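Local coordinates for protein acetylxylan esterase A (Aspergillus awamori, PDB 5X6S) that removes acetyl groups from the backbone of acetylated xylans and xylo-oligosaccharides as a secreted carbohydrate esterase of family CE1, at residues T131-F136 and S185-S190; R191-I196 and G246-G251. One frame throughout, in Å; residues are numbered along the deposited sequence.

Contact 1: residues T131-F136 and S185-S190; sequences TYPELF and SGYSGS. With NA (sodium ion), chain G.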
loop_
_atom_site.group_PDB
_atom_site.type_symbol
_atom_site.label_atom_id
_atom_site.label_comp_id
_atom_site.label_asym_id
_atom_site.label_seq_id
_atom_site.Cartn_x
_atom_site.Cartn_y
_atom_site.Cartn_z
ATOM N N THR A 131 0.284 -6.405 11.592
ATOM C CA THR A 131 -0.906 -5.604 11.939
ATOM C C THR A 131 -1.202 -4.523 10.883
ATOM O O THR A 131 -2.368 -4.240 10.636
ATOM C CB THR A 131 -0.787 -4.932 13.323
ATOM O OG1 THR A 131 0.479 -4.266 13.442
ATOM C CG2 THR A 131 -0.953 -5.950 14.472
ATOM N N TYR A 132 -0.154 -3.905 10.305
ATOM C CA TYR A 132 -0.267 -2.889 9.225
ATOM C C TYR A 132 0.532 -3.291 7.957
ATOM O O TYR A 132 1.319 -2.516 7.434
ATOM C CB TYR A 132 0.055 -1.450 9.766
ATOM C CG TYR A 132 -0.812 -1.176 10.940
ATOM C CD1 TYR A 132 -2.070 -0.587 10.778
ATOM C CD2 TYR A 132 -0.447 -1.608 12.223
ATOM C CE1 TYR A 132 -2.908 -0.411 11.852
ATOM C CE2 TYR A 132 -1.281 -1.426 13.308
ATOM C CZ TYR A 132 -2.529 -0.843 13.100
ATOM O OH TYR A 132 -3.378 -0.705 14.167
ATOM N N PRO A 133 0.326 -4.547 7.451
ATOM C CA PRO A 133 1.104 -5.000 6.269
ATOM C C PRO A 133 1.019 -4.053 5.068
ATOM O O PRO A 133 1.992 -3.903 4.334
ATOM C CB PRO A 133 0.461 -6.354 5.930
ATOM C CG PRO A 133 -0.921 -6.284 6.537
ATOM C CD PRO A 133 -0.692 -5.546 7.828
ATOM N N GLU A 134 -0.128 -3.379 4.919
ATOM C CA GLU A 134 -0.406 -2.427 3.831
ATOM C C GLU A 134 0.534 -1.238 3.761
ATOM O O GLU A 134 0.681 -0.661 2.712
ATOM C CB GLU A 134 -1.862 -1.913 3.902
ATOM C CG GLU A 134 -2.209 -0.944 5.069
ATOM C CD GLU A 134 -2.490 -1.601 6.418
ATOM O OE1 GLU A 134 -2.353 -2.844 6.526
ATOM O OE2 GLU A 134 -2.852 -0.884 7.391
ATOM N N LEU A 135 1.167 -0.869 4.888
ATOM C CA LEU A 135 2.026 0.303 4.908
ATOM C C LEU A 135 3.481 0.069 4.415
ATOM O O LEU A 135 4.149 1.015 3.986
ATOM C CB LEU A 135 2.058 0.903 6.323
ATOM C CG LEU A 135 0.750 1.478 6.827
ATOM C CD1 LEU A 135 0.937 1.978 8.265
ATOM C CD2 LEU A 135 0.188 2.574 5.925
ATOM N N PHE A 136 3.949 -1.185 4.459
ATOM C CA PHE A 136 5.381 -1.484 4.419
ATOM C C PHE A 136 5.782 -2.342 3.221
ATOM O O PHE A 136 5.201 -3.405 3.007
ATOM C CB PHE A 136 5.835 -2.139 5.702
ATOM C CG PHE A 136 5.576 -1.304 6.923
ATOM C CD1 PHE A 136 6.283 -0.117 7.127
ATOM C CD2 PHE A 136 4.570 -1.667 7.815
ATOM C CE1 PHE A 136 6.008 0.686 8.209
ATOM C CE2 PHE A 136 4.265 -0.873 8.889
ATOM C CZ PHE A 136 4.988 0.309 9.112
ATOM N N SER A 185 -7.350 -10.141 10.283
ATOM C CA SER A 185 -8.057 -11.268 9.631
ATOM C C SER A 185 -8.735 -10.889 8.335
ATOM O O SER A 185 -9.328 -9.795 8.202
ATOM C CB SER A 185 -9.004 -12.084 10.534
ATOM O OG SER A 185 -10.012 -11.297 11.035
ATOM N N GLY A 186 -8.584 -11.772 7.362
ATOM C CA GLY A 186 -9.187 -11.569 6.059
ATOM C C GLY A 186 -8.345 -10.780 5.085
ATOM O O GLY A 186 -8.659 -10.703 3.904
ATOM N N TYR A 187 -7.243 -10.193 5.568
ATOM C CA TYR A 187 -6.391 -9.402 4.706
ATOM C C TYR A 187 -5.697 -10.274 3.711
ATOM O O TYR A 187 -5.086 -11.240 4.102
ATOM C CB TYR A 187 -5.286 -8.682 5.507
ATOM C CG TYR A 187 -4.394 -7.822 4.653
ATOM C CD1 TYR A 187 -4.871 -6.621 4.124
ATOM C CD2 TYR A 187 -3.076 -8.162 4.412
ATOM C CE1 TYR A 187 -4.070 -5.788 3.377
ATOM C CE2 TYR A 187 -2.249 -7.328 3.614
ATOM C CZ TYR A 187 -2.750 -6.130 3.121
ATOM O OH TYR A 187 -1.986 -5.273 2.346
ATOM N N SER A 188 -5.720 -9.887 2.447
ATOM C CA SER A 188 -4.933 -10.672 1.462
ATOM C C SER A 188 -4.226 -9.767 0.433
ATOM O O SER A 188 -4.068 -10.126 -0.749
ATOM C CB SER A 188 -5.813 -11.743 0.773
ATOM O OG SER A 188 -6.933 -11.104 0.193
ATOM N N GLY A 189 -3.785 -8.587 0.872
ATOM C CA GLY A 189 -3.047 -7.730 -0.006
ATOM C C GLY A 189 -1.528 -7.816 0.243
ATOM O O GLY A 189 -1.013 -8.756 0.841
ATOM N N SER A 190 -0.852 -6.773 -0.197
ATOM C CA SER A 190 0.579 -6.576 -0.090
ATOM C C SER A 190 1.048 -6.768 1.338
ATOM O O SER A 190 0.396 -6.271 2.270
ATOM C CB SER A 190 0.806 -5.128 -0.505
ATOM O OG SER A 190 2.156 -4.812 -0.523
HETATM NA NA NA G . -0.121 0.627 0.193
HETATM O O HOH W 1 2.813 -3.771 1.897
HETATM O O HOH W 2 -2.402 0.101 0.714
HETATM O O HOH W 3 1.829 1.056 0.163
#

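Contact 2: residues R191-I196 and G246-G251; sequences RPRMQI and GDSLQG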
loop_
_atom_site.group_PDB
_atom_site.type_symbol
_atom_site.label_atom_id
_atom_site.label_comp_id
_atom_site.label_asym_id
_atom_site.label_seq_id
_atom_site.Cartn_x
_atom_site.Cartn_y
_atom_site.Cartn_z
ATOM N N ARG A 191 2.182 -7.442 1.527
ATOM C CA ARG A 191 2.855 -7.474 2.843
ATOM C C ARG A 191 4.360 -7.142 2.671
ATOM O O ARG A 191 4.908 -7.366 1.574
ATOM C CB ARG A 191 2.710 -8.843 3.467
ATOM C CG ARG A 191 1.279 -9.407 3.517
ATOM C CD ARG A 191 1.280 -10.835 4.086
ATOM N NE ARG A 191 -0.086 -11.292 4.314
ATOM C CZ ARG A 191 -0.750 -11.177 5.456
ATOM N NH1 ARG A 191 -0.171 -10.651 6.508
ATOM N NH2 ARG A 191 -2.028 -11.587 5.539
ATOM N N PRO A 192 5.020 -6.626 3.712
ATOM C CA PRO A 192 6.455 -6.330 3.482
ATOM C C PRO A 192 7.316 -7.586 3.261
ATOM O O PRO A 192 7.104 -8.609 3.947
ATOM C CB PRO A 192 6.888 -5.622 4.779
ATOM C CG PRO A 192 5.877 -6.059 5.816
ATOM C CD PRO A 192 4.587 -6.247 5.066
ATOM N N ARG A 193 8.299 -7.465 2.377
ATOM C CA ARG A 193 9.378 -8.460 2.260
ATOM C C ARG A 193 10.161 -8.441 3.588
ATOM O O ARG A 193 10.590 -7.372 4.027
ATOM C CB ARG A 193 10.271 -8.112 1.097
ATOM C CG ARG A 193 9.591 -8.043 -0.240
ATOM C CD ARG A 193 10.596 -7.625 -1.345
ATOM N NE ARG A 193 10.929 -6.182 -1.336
ATOM C CZ ARG A 193 12.046 -5.665 -0.822
ATOM N NH1 ARG A 193 12.945 -6.444 -0.277
ATOM N NH2 ARG A 193 12.249 -4.349 -0.848
ATOM N N MET A 194 10.324 -9.603 4.233
ATOM C CA MET A 194 10.918 -9.718 5.537
ATOM C C MET A 194 12.376 -10.186 5.493
ATOM O O MET A 194 12.694 -11.168 4.836
ATOM C CB MET A 194 10.132 -10.678 6.415
ATOM C CG MET A 194 8.659 -10.389 6.582
ATOM S SD MET A 194 8.354 -8.707 7.260
ATOM C CE MET A 194 9.032 -8.901 8.864
ATOM N N GLN A 195 13.235 -9.502 6.244
ATOM C CA GLN A 195 14.631 -9.892 6.439
ATOM C C GLN A 195 14.883 -9.981 7.912
ATOM O O GLN A 195 14.726 -8.979 8.654
ATOM C CB GLN A 195 15.558 -8.851 5.810
ATOM C CG GLN A 195 17.021 -9.140 5.953
ATOM C CD GLN A 195 17.862 -8.034 5.318
ATOM O OE1 GLN A 195 17.840 -6.868 5.775
ATOM N NE2 GLN A 195 18.566 -8.369 4.243
ATOM N N ILE A 196 15.271 -11.177 8.368
ATOM C CA ILE A 196 15.363 -11.525 9.792
ATOM C C ILE A 196 16.814 -11.857 10.184
ATOM O O ILE A 196 17.365 -12.867 9.717
ATOM C CB ILE A 196 14.458 -12.747 10.115
ATOM C CG1 ILE A 196 13.071 -12.580 9.496
ATOM C CG2 ILE A 196 14.458 -13.094 11.619
ATOM C CD1 ILE A 196 12.263 -11.359 9.962
ATOM N N GLY A 246 12.519 -16.861 -0.395
ATOM C CA GLY A 246 11.970 -16.307 -1.618
ATOM C C GLY A 246 12.047 -14.779 -1.635
ATOM O O GLY A 246 12.742 -14.183 -0.802
ATOM N N ASP A 247 11.367 -14.137 -2.585
ATOM C CA ASP A 247 11.376 -12.679 -2.695
ATOM C C ASP A 247 10.990 -11.956 -1.390
ATOM O O ASP A 247 11.513 -10.854 -1.137
ATOM C CB ASP A 247 10.432 -12.203 -3.802
ATOM C CG ASP A 247 10.943 -12.529 -5.201
ATOM O OD1 ASP A 247 12.035 -13.095 -5.329
ATOM O OD2 ASP A 247 10.230 -12.196 -6.171
ATOM N N SER A 248 10.126 -12.570 -0.573
ATOM C CA SER A 248 9.548 -11.901 0.599
ATOM C C SER A 248 10.072 -12.424 1.922
ATOM O O SER A 248 9.559 -12.067 2.981
ATOM C CB SER A 248 8.000 -11.987 0.560
ATOM O OG SER A 248 7.503 -11.296 -0.585
ATOM N N LEU A 249 11.089 -13.312 1.877
ATOM C CA LEU A 249 11.682 -13.786 3.100
ATOM C C LEU A 249 13.134 -14.234 2.946
ATOM O O LEU A 249 13.424 -15.179 2.189
ATOM C CB LEU A 249 10.890 -14.932 3.747
ATOM C CG LEU A 249 11.497 -15.487 5.000
ATOM C CD1 LEU A 249 11.560 -14.501 6.199
ATOM C CD2 LEU A 249 10.807 -16.759 5.460
ATOM N N GLN A 250 14.008 -13.589 3.710
ATOM C CA GLN A 250 15.322 -14.114 3.938
ATOM C C GLN A 250 15.731 -14.041 5.396
ATOM O O GLN A 250 15.289 -13.150 6.138
ATOM C CB GLN A 250 16.329 -13.493 2.995
ATOM C CG GLN A 250 16.655 -12.065 3.240
ATOM C CD GLN A 250 17.666 -11.485 2.281
ATOM O OE1 GLN A 250 18.679 -10.984 2.695
ATOM N NE2 GLN A 250 17.352 -11.477 1.030
ATOM N N GLY A 251 16.534 -15.003 5.828
ATOM C CA GLY A 251 16.989 -15.048 7.195
ATOM C C GLY A 251 18.518 -14.931 7.188
ATOM O O GLY A 251 19.165 -15.461 6.276
HETATM O O HOH W 4 5.880 -9.023 -0.340
#

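Contact 1: residues T131-F136 and S185-S190
Two helix-to-strand connections of the alpha/beta-hydrolase fold meet here: a 3-10 turn at 133-135, between helix 120-131 and strand 138-142, packs against the irregular loop that leads into strand 193-199. Tyr-187 and Pro-133 have the most surface buried. With CG anti to the backbone N (chi1 -179°), the tyrosine reaches the turn tip to tip with the proline, whose CG sits over one face of the phenol ring, 3.4 Å from Tyr-187 CE2. That ring is held from its own loop as well, since Gly-189 N lies 3.3 Å above the ring plane over its centre. The phenol OH of Tyr-187 donates to Ser-190 O at 2.6 Å, in the carbonyl plane and on a lone pair, which fixes the ring end beside CA and CB of Glu-134. No direct hydrogen bond joins the segments; water 1 does so, donating to the carbonyls of Pro-133 and Phe-136 and accepting from Ser-190 OG. In the deposited two-chain assembly the site lies where the two copies meet. Glu-134 of the second copy offers its carbonyl O to the same sodium ion, which has two waters as further ligands and lies 2.9 Å from Glu-134 O.

Contact 2: residues R191-I196 and G246-G251
Strands 193-199 and 249-254 run side by side in the central mixed sheet of the alpha/beta-hydrolase fold, and this contact is the start of their parallel pairing, with the two short segments only 5° apart in direction. Three backbone hydrogen bonds join them. Met-194 lies between two: its N donates almost straight to Ser-248 O at 2.9 Å, although the donor stands well above that carbonyl plane, and its O receives Gln-250 N nearly along the C=O axis. Ile-196 N then donates to Gln-250 O at 3.0 Å, in the carbonyl plane. A CA-H...O contact from Leu-249 CA adds a second approach to Met-194 O.

On the apolar face, Leu-249 CD1 is 4.1 Å from both Met-194 CB and Ile-196 CG1, and Ile-196 crosses the leucine obliquely. Helix 208-221 meets Met-194 and Ile-196 on this side, as does helix 120-131.

The type I turn from Gly-246 to Leu-249, which links the antiparallel strands 240-246 and 249-254 and leads into the paired residues, brings Asp-247 O to 3.4 Å from Arg-193 CD. The guanidinium continues past it to Trp-271, forming a cation-pi contact and a hydrogen bond to its carbonyl. Water 4 links Arg-191 O with Ser-248 OG.

The other face carries a polar pair. Gln-195 and Gln-250 extend side by side, their amide planes 60° apart, and Thr-140 binds Gln-195 OE1. The amide nitrogen of Gln-195, NE2, donates in its own plane to Gln-250 OE1 at 3.0 Å, meeting that oxygen from above the acceptor's carbonyl plane.

Overall arrangement
The contacts follow in series along the chain, contact 1 closing at residue 190 and contact 2 opening at 191, and their centres are 14 Å apart. The loop after helix 173-182 thus passes the 3-10 turn before it enters the sheet as strand 193-199, between strands 138-142 and 249-254. Direct packing connects the two sites: Pro-192 CB lies 3.3 Å from Phe-136 O, and Arg-191 CG meets the ring of Pro-133. Contact 1 meets the second copy of the protein in the deposited assembly, whereas contact 2 is buried within one chain. Together they join two partly buried loops to the central sheet, away from Ser-119, the probable nucleophile.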